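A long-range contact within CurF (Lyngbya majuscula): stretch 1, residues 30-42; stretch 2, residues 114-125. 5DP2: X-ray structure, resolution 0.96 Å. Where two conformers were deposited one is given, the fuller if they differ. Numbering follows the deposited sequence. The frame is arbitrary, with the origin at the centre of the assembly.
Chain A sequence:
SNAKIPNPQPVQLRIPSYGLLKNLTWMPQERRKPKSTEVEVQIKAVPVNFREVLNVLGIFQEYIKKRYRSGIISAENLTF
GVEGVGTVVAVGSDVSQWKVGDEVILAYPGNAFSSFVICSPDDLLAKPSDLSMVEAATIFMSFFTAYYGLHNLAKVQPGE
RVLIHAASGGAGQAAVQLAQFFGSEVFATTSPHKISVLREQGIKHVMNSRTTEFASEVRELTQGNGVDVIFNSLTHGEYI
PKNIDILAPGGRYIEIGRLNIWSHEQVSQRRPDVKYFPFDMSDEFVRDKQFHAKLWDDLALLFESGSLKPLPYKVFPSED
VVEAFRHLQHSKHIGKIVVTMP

Stretch 1 (30-42) ERRKPKSTEVEVQ
Stretch 2 (114-125) SSFVICSPDDLL

Strands 39-42 and 116-119 pair antiparallel, their N-to-C directions 156° apart, and the two stretches bury 777 Å² between them. Phi runs from -86° to -133° and psi from 116° to 141° along both strands, and Cys 119, at -146/-177, is more extended still. Register follows from four backbone hydrogen bonds: Val 39 N to Cys 119 O (2.9 Å), Cys 119 N to Val 39 O (2.9 Å), Val 41 N to Val 117 O (2.8 Å) and Val 117 N to Val 41 O (2.9 Å). Glu 40 with Ile 118 (CA-CA 4.4 Å) and Gln 42 with Phe 116 (CA-CA 4.6 Å) form the non-hydrogen-bonded pairs, where Ile 118 CA approaches Val 39 O at 3.2 Å.

The face bearing Glu 40, Gln 42, Phe 116 and Ile 118 also receives Arg 31. With chi1 t and chi2 p, Arg 31 brings its guanidinium flat over Phe 116 (chi1 m, chi2 -85°): the planes lie 3° apart, and Arg 31 CZ sits 3.7 Å from the Phe 116 ring centroid, a cation-pi stack. Glu 40, extended in t,t, fixes that guanidinium in its plane through a salt bridge, Arg 31 NE to Glu 40 OE1 at 2.8 Å, and a second hydrogen bond, Arg 31 NH2 to Glu 40 OE2 at 2.9 Å. Ile 118 (m,t) extends CD1 to 3.7 Å from Arg 32 CB, while Glu 40 CG packs 3.8 Å from Ile 118 CG1.

On the other face, buried Val 39 and Val 41, both t, meet Leu 124 (m,t): Val 39 CG1 to Leu 124 CD1 is 3.8 Å and Val 41 CG2 to Leu 124 CD2 is 4.1 Å. Compact branched side chains suit this apolar packing.

Before the strand, a type I turn spans Lys 35 to Glu 38, closed by Glu 38 N to Lys 35 O (3.0 Å). With chi1 m and chi2 t, Glu 38 extends its carboxylate so that OE1 accepts from Lys 35 N at 2.8 Å.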

# COMPACT_ATOMS: atom_id res chain seq x y z
N GLU A 30 11.66 25.86 2.27
CA GLU A 30 11.72 26.64 3.49
C GLU A 30 11.23 25.80 4.69
O GLU A 30 10.44 24.85 4.55
CB GLU A 30 10.92 27.93 3.35
CG GLU A 30 11.43 28.80 2.21
CD GLU A 30 12.83 29.37 2.46
OE1 GLU A 30 13.11 29.83 3.59
OE2 GLU A 30 13.66 29.37 1.51
N ARG A 31 11.77 26.11 5.85
CA ARG A 31 11.31 25.56 7.09
C ARG A 31 10.13 26.47 7.52
O ARG A 31 10.27 27.69 7.52
CB ARG A 31 12.44 25.58 8.14
CG ARG A 31 12.14 24.86 9.45
CD ARG A 31 12.12 23.33 9.33
NE ARG A 31 11.65 22.69 10.56
CZ ARG A 31 12.39 22.38 11.62
NH1 ARG A 31 13.70 22.59 11.62
NH2 ARG A 31 11.82 21.82 12.67
N ARG A 32 9.00 25.89 7.85
CA ARG A 32 7.83 26.60 8.34
C ARG A 32 7.62 26.24 9.80
O ARG A 32 8.14 25.24 10.28
CB ARG A 32 6.58 26.18 7.55
CG ARG A 32 6.57 26.51 6.07
CD ARG A 32 5.26 26.08 5.43
NE ARG A 32 5.23 26.41 4.01
CZ ARG A 32 4.20 26.20 3.21
NH1 ARG A 32 3.08 25.63 3.67
NH2 ARG A 32 4.28 26.53 1.93
N LYS A 33 6.85 27.07 10.49
CA LYS A 33 6.39 26.75 11.84
C LYS A 33 4.93 26.34 11.80
O LYS A 33 4.15 26.88 11.01
CB LYS A 33 6.56 27.96 12.74
CG LYS A 33 8.01 28.38 12.88
CD LYS A 33 8.19 29.44 13.95
CE LYS A 33 9.60 29.44 14.53
NZ LYS A 33 9.87 28.24 15.39
N PRO A 34 4.51 25.40 12.67
CA PRO A 34 3.11 25.00 12.65
C PRO A 34 2.22 26.12 13.17
O PRO A 34 2.53 26.76 14.19
CB PRO A 34 3.10 23.77 13.57
CG PRO A 34 4.29 23.91 14.45
CD PRO A 34 5.32 24.58 13.59
N LYS A 35 1.07 26.30 12.52
CA LYS A 35 -0.00 27.15 13.01
C LYS A 35 -0.67 26.47 14.21
O LYS A 35 -0.31 25.33 14.58
CB LYS A 35 -0.99 27.47 11.88
CG LYS A 35 -0.37 28.31 10.79
CD LYS A 35 -1.34 28.48 9.65
CE LYS A 35 -0.72 29.28 8.53
NZ LYS A 35 0.47 28.58 7.96
N SER A 36 -1.65 27.16 14.83
CA SER A 36 -2.09 26.76 16.15
C SER A 36 -2.67 25.36 16.25
O SER A 36 -2.64 24.78 17.33
CB SER A 36 -3.08 27.78 16.71
OG SER A 36 -4.28 27.77 15.99
N THR A 37 -3.21 24.83 15.17
CA THR A 37 -3.77 23.46 15.18
C THR A 37 -3.02 22.48 14.27
O THR A 37 -3.57 21.46 13.89
CB THR A 37 -5.27 23.39 14.98
OG1 THR A 37 -5.52 23.84 13.68
CG2 THR A 37 -6.01 24.22 16.02
N GLU A 38 -1.75 22.77 14.00
CA GLU A 38 -0.90 21.91 13.18
C GLU A 38 0.18 21.24 14.00
O GLU A 38 0.48 21.66 15.11
CB GLU A 38 -0.26 22.73 12.06
CG GLU A 38 -1.24 23.32 11.06
CD GLU A 38 -0.59 24.16 9.99
OE1 GLU A 38 0.46 24.79 10.22
OE2 GLU A 38 -1.19 24.24 8.91
N VAL A 39 0.79 20.20 13.41
CA VAL A 39 1.90 19.46 13.98
C VAL A 39 2.99 19.33 12.92
O VAL A 39 2.68 19.03 11.76
CB VAL A 39 1.46 18.04 14.43
CG1 VAL A 39 2.59 17.26 15.05
CG2 VAL A 39 0.29 18.10 15.40
N GLU A 40 4.25 19.52 13.31
CA GLU A 40 5.39 19.32 12.39
C GLU A 40 6.12 18.02 12.77
O GLU A 40 6.55 17.84 13.92
CB GLU A 40 6.38 20.48 12.45
CG GLU A 40 7.45 20.38 11.37
CD GLU A 40 8.51 21.44 11.45
OE1 GLU A 40 8.98 21.87 10.36
OE2 GLU A 40 8.88 21.82 12.58
N VAL A 41 6.27 17.15 11.77
CA VAL A 41 6.93 15.86 11.92
C VAL A 41 8.22 15.85 11.08
O VAL A 41 8.19 16.20 9.88
CB VAL A 41 6.02 14.71 11.44
CG1 VAL A 41 6.70 13.37 11.64
CG2 VAL A 41 4.68 14.76 12.19
N GLN A 42 9.34 15.47 11.70
CA GLN A 42 10.58 15.22 10.96
C GLN A 42 10.55 13.77 10.47
O GLN A 42 10.48 12.82 11.29
CB GLN A 42 11.79 15.46 11.85
CG GLN A 42 13.08 15.31 11.04
CD GLN A 42 14.31 15.72 11.77
OE1 GLN A 42 14.25 16.21 12.88
NE2 GLN A 42 15.44 15.54 11.15
N SER A 114 9.71 14.30 2.18
CA SER A 114 10.07 15.66 2.56
C SER A 114 10.84 15.56 3.86
O SER A 114 10.58 14.67 4.67
CB SER A 114 8.83 16.52 2.83
OG SER A 114 7.97 16.63 1.72
N SER A 115 11.72 16.52 4.13
CA SER A 115 12.41 16.52 5.40
C SER A 115 11.44 16.69 6.58
O SER A 115 11.58 16.02 7.62
CB SER A 115 13.44 17.64 5.44
OG SER A 115 14.31 17.61 4.32
N PHE A 116 10.48 17.60 6.41
CA PHE A 116 9.50 17.92 7.44
C PHE A 116 8.12 17.94 6.79
O PHE A 116 7.99 18.41 5.65
CB PHE A 116 9.76 19.28 8.08
CG PHE A 116 11.11 19.34 8.78
CD1 PHE A 116 11.27 18.90 10.08
CD2 PHE A 116 12.22 19.82 8.11
CE1 PHE A 116 12.51 18.92 10.69
CE2 PHE A 116 13.45 19.84 8.71
CZ PHE A 116 13.60 19.40 10.00
N VAL A 117 7.11 17.44 7.51
CA VAL A 117 5.72 17.49 7.08
C VAL A 117 4.92 18.21 8.16
O VAL A 117 5.00 17.84 9.32
CB VAL A 117 5.15 16.07 6.84
CG1 VAL A 117 3.63 16.11 6.66
CG2 VAL A 117 5.79 15.43 5.62
N ILE A 118 4.13 19.20 7.74
CA ILE A 118 3.17 19.86 8.66
C ILE A 118 1.79 19.34 8.32
O ILE A 118 1.34 19.45 7.20
CB ILE A 118 3.31 21.39 8.62
CG1 ILE A 118 4.71 21.77 9.14
CG2 ILE A 118 2.25 22.04 9.47
CD1 ILE A 118 5.01 23.26 9.16
N CYS A 119 1.10 18.81 9.31
CA CYS A 119 -0.21 18.23 9.10
C CYS A 119 -1.09 18.45 10.30
O CYS A 119 -0.73 19.09 11.25
CB CYS A 119 -0.09 16.77 8.73
SG CYS A 119 0.63 15.74 9.98
N SER A 120 -2.30 17.90 10.23
CA SER A 120 -3.25 17.95 11.33
C SER A 120 -2.97 16.85 12.35
O SER A 120 -2.52 15.76 11.98
CB SER A 120 -4.66 17.76 10.78
OG SER A 120 -5.54 17.28 11.77
N PRO A 121 -3.33 17.07 13.62
CA PRO A 121 -3.20 15.98 14.59
C PRO A 121 -3.96 14.71 14.21
O PRO A 121 -3.53 13.63 14.58
CB PRO A 121 -3.76 16.56 15.90
CG PRO A 121 -3.93 17.97 15.67
CD PRO A 121 -3.77 18.32 14.25
N ASP A 122 -5.09 14.85 13.52
CA ASP A 122 -5.91 13.70 13.11
C ASP A 122 -5.31 12.92 11.94
O ASP A 122 -5.87 11.90 11.53
CB ASP A 122 -7.32 14.14 12.75
CG ASP A 122 -8.09 14.68 13.95
OD1 ASP A 122 -7.74 14.41 15.13
OD2 ASP A 122 -9.09 15.39 13.70
N ASP A 123 -4.19 13.37 11.41
CA ASP A 123 -3.50 12.68 10.33
C ASP A 123 -2.36 11.80 10.82
O ASP A 123 -1.59 11.29 10.00
CB ASP A 123 -2.82 13.70 9.36
CG ASP A 123 -3.75 14.62 8.66
OD1 ASP A 123 -4.72 14.09 8.17
OD2 ASP A 123 -3.46 15.84 8.54
N LEU A 124 -2.21 11.67 12.14
CA LEU A 124 -1.10 10.94 12.74
C LEU A 124 -1.63 9.79 13.59
O LEU A 124 -2.70 9.91 14.23
CB LEU A 124 -0.29 11.89 13.64
CG LEU A 124 0.34 13.07 12.90
CD1 LEU A 124 1.06 13.97 13.91
CD2 LEU A 124 1.26 12.61 11.79
N LEU A 125 -0.86 8.71 13.65
CA LEU A 125 -1.14 7.52 14.45
C LEU A 125 0.10 7.21 15.28
O LEU A 125 1.22 7.41 14.84
CB LEU A 125 -1.46 6.33 13.53
CG LEU A 125 -2.70 6.51 12.63
CD1 LEU A 125 -2.75 5.39 11.60
CD2 LEU A 125 -3.99 6.58 13.45